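Acetylxylan esterase / glucomannan deacetylase (Cellvibrio japonicus, PDB 2WAA) removes acetyl groups from plant cell wall polysaccharides, deacetylating xylan and glucomannan with equal efficiency. Local coordinates at residues T258-H263 / Q293-N298. Sequence-based numbering, arbitrary orientation.
Sequences TLLDNH and QQLHSN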
# COMPACT_ATOMS: atom_id res chain seq x y z
N THR A 258 16.38 -11.96 4.43
CA THR A 258 15.12 -12.61 4.11
C THR A 258 14.53 -12.10 2.78
O THR A 258 14.08 -12.89 1.93
CB THR A 258 14.09 -12.36 5.25
OG1 THR A 258 14.56 -12.98 6.47
CG2 THR A 258 12.67 -12.92 4.88
N LEU A 259 14.54 -10.78 2.59
CA LEU A 259 14.02 -10.24 1.36
C LEU A 259 14.81 -10.77 0.16
O LEU A 259 14.23 -11.09 -0.89
CB LEU A 259 14.12 -8.71 1.35
CG LEU A 259 13.24 -8.04 2.39
CD1 LEU A 259 13.49 -6.54 2.28
CD2 LEU A 259 11.73 -8.36 2.17
N LEU A 260 16.13 -10.77 0.29
CA LEU A 260 16.99 -11.12 -0.84
C LEU A 260 16.72 -12.58 -1.25
O LEU A 260 16.75 -12.93 -2.43
CB LEU A 260 18.47 -10.98 -0.42
CG LEU A 260 19.04 -9.52 -0.35
CD1 LEU A 260 20.40 -9.50 0.43
CD2 LEU A 260 19.19 -8.93 -1.70
N ASP A 261 16.53 -13.42 -0.25
CA ASP A 261 16.31 -14.85 -0.44
C ASP A 261 14.89 -15.09 -0.98
O ASP A 261 14.70 -15.86 -1.92
CB ASP A 261 16.52 -15.57 0.89
CG ASP A 261 16.09 -17.01 0.85
OD1 ASP A 261 16.31 -17.64 -0.23
OD2 ASP A 261 15.54 -17.52 1.86
N ASN A 262 13.88 -14.41 -0.43
CA ASN A 262 12.50 -14.58 -0.93
C ASN A 262 12.22 -14.07 -2.33
O ASN A 262 11.29 -14.53 -2.99
CB ASN A 262 11.50 -13.89 0.02
CG ASN A 262 11.36 -14.60 1.34
OD1 ASN A 262 11.94 -15.69 1.53
ND2 ASN A 262 10.62 -14.01 2.27
N HIS A 263 13.02 -13.08 -2.78
CA HIS A 263 12.77 -12.36 -4.04
C HIS A 263 14.09 -12.28 -4.78
O HIS A 263 14.78 -11.22 -4.77
CB HIS A 263 12.31 -10.94 -3.70
CG HIS A 263 11.16 -10.91 -2.74
ND1 HIS A 263 9.90 -11.39 -3.07
CD2 HIS A 263 11.07 -10.48 -1.46
CE1 HIS A 263 9.09 -11.23 -2.03
NE2 HIS A 263 9.78 -10.69 -1.04
N GLN A 293 26.88 -2.40 4.37
CA GLN A 293 28.25 -2.91 4.47
C GLN A 293 28.26 -4.38 4.90
O GLN A 293 28.93 -5.23 4.29
CB GLN A 293 29.10 -2.01 5.38
CG GLN A 293 30.51 -2.58 5.61
CD GLN A 293 31.50 -1.51 6.03
OE1 GLN A 293 31.51 -0.41 5.47
NE2 GLN A 293 32.36 -1.85 6.99
N GLN A 294 27.47 -4.71 5.92
CA GLN A 294 27.37 -6.10 6.38
C GLN A 294 26.73 -7.04 5.37
O GLN A 294 27.13 -8.20 5.27
CB GLN A 294 26.59 -6.21 7.68
CG GLN A 294 27.21 -5.41 8.80
CD GLN A 294 26.66 -5.77 10.14
OE1 GLN A 294 25.67 -6.52 10.25
NE2 GLN A 294 27.29 -5.25 11.19
N LEU A 295 25.74 -6.55 4.63
CA LEU A 295 25.08 -7.36 3.61
C LEU A 295 26.01 -7.78 2.46
O LEU A 295 25.93 -8.91 1.98
CB LEU A 295 23.88 -6.62 3.00
CG LEU A 295 22.66 -6.57 3.92
CD1 LEU A 295 21.70 -5.50 3.43
CD2 LEU A 295 21.96 -7.95 4.11
N HIS A 296 26.87 -6.86 2.04
CA HIS A 296 27.80 -7.05 0.93
C HIS A 296 27.07 -7.56 -0.29
O HIS A 296 27.45 -8.57 -0.91
CB HIS A 296 28.94 -8.02 1.29
CG HIS A 296 30.09 -7.95 0.33
ND1 HIS A 296 31.09 -7.00 0.43
CD2 HIS A 296 30.38 -8.69 -0.77
CE1 HIS A 296 31.95 -7.16 -0.56
NE2 HIS A 296 31.55 -8.18 -1.30
N SER A 297 26.00 -6.86 -0.66
CA SER A 297 25.14 -7.33 -1.73
C SER A 297 25.16 -6.34 -2.87
O SER A 297 25.01 -5.16 -2.63
CB SER A 297 23.71 -7.45 -1.22
OG SER A 297 22.83 -7.78 -2.28
N ASN A 298 25.31 -6.81 -4.09
CA ASN A 298 25.23 -5.92 -5.23
C ASN A 298 23.77 -5.71 -5.67
O ASN A 298 23.51 -5.19 -6.76
CB ASN A 298 26.02 -6.49 -6.41
CG ASN A 298 25.57 -7.91 -6.82
OD1 ASN A 298 24.56 -8.47 -6.34
ND2 ASN A 298 26.34 -8.51 -7.74
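Leu-260 sets the fork of its side chain against Ser-297, and one branch, CD1, also meets Leu-295; no hydrogen bond links the segments. Its CB already points toward 293-298; with CG anti to the carbonyl carbon (chi1 -77°) and chi2 at 165°, the two methyls end up almost equally far from the serine oxygen. Leu-260 CD2 stands 3.9 Å from Ser-297 OG, and Leu-260 CD1 4.0 Å. Leu-260 CD1 also lies 4.3 Å from Leu-295 CD2, a methyl-to-methyl contact at the loose end of van der Waals range. Only 99 Å² is buried in total, and the nearest CA atoms, those of Leu-260 and Ser-297, remain 9.0 Å apart, so side chains alone bridge the gap. CB of Ser-297 points toward 258-263, and OG, anti to the backbone N (chi1 174°), extends to the methyl fork; the polar need of that oxygen is met by a hydrogen bond with Arg-299 N. Arg-299 in turn binds Leu-260 O through NH2 and His-263 O through NH1, tying the C-terminal end of helix 245-262 and the residue after it to the residue just before strand 300-302. Val-300 touches both leucines. Away from the probable catalytic residues, the contact joins the C-terminal ends of successive helices, and the turn after the second, beside edge strand 300-302 of the parallel beta sheet in the alpha/beta fold of an SGNH (GDSL-type) hydrolase.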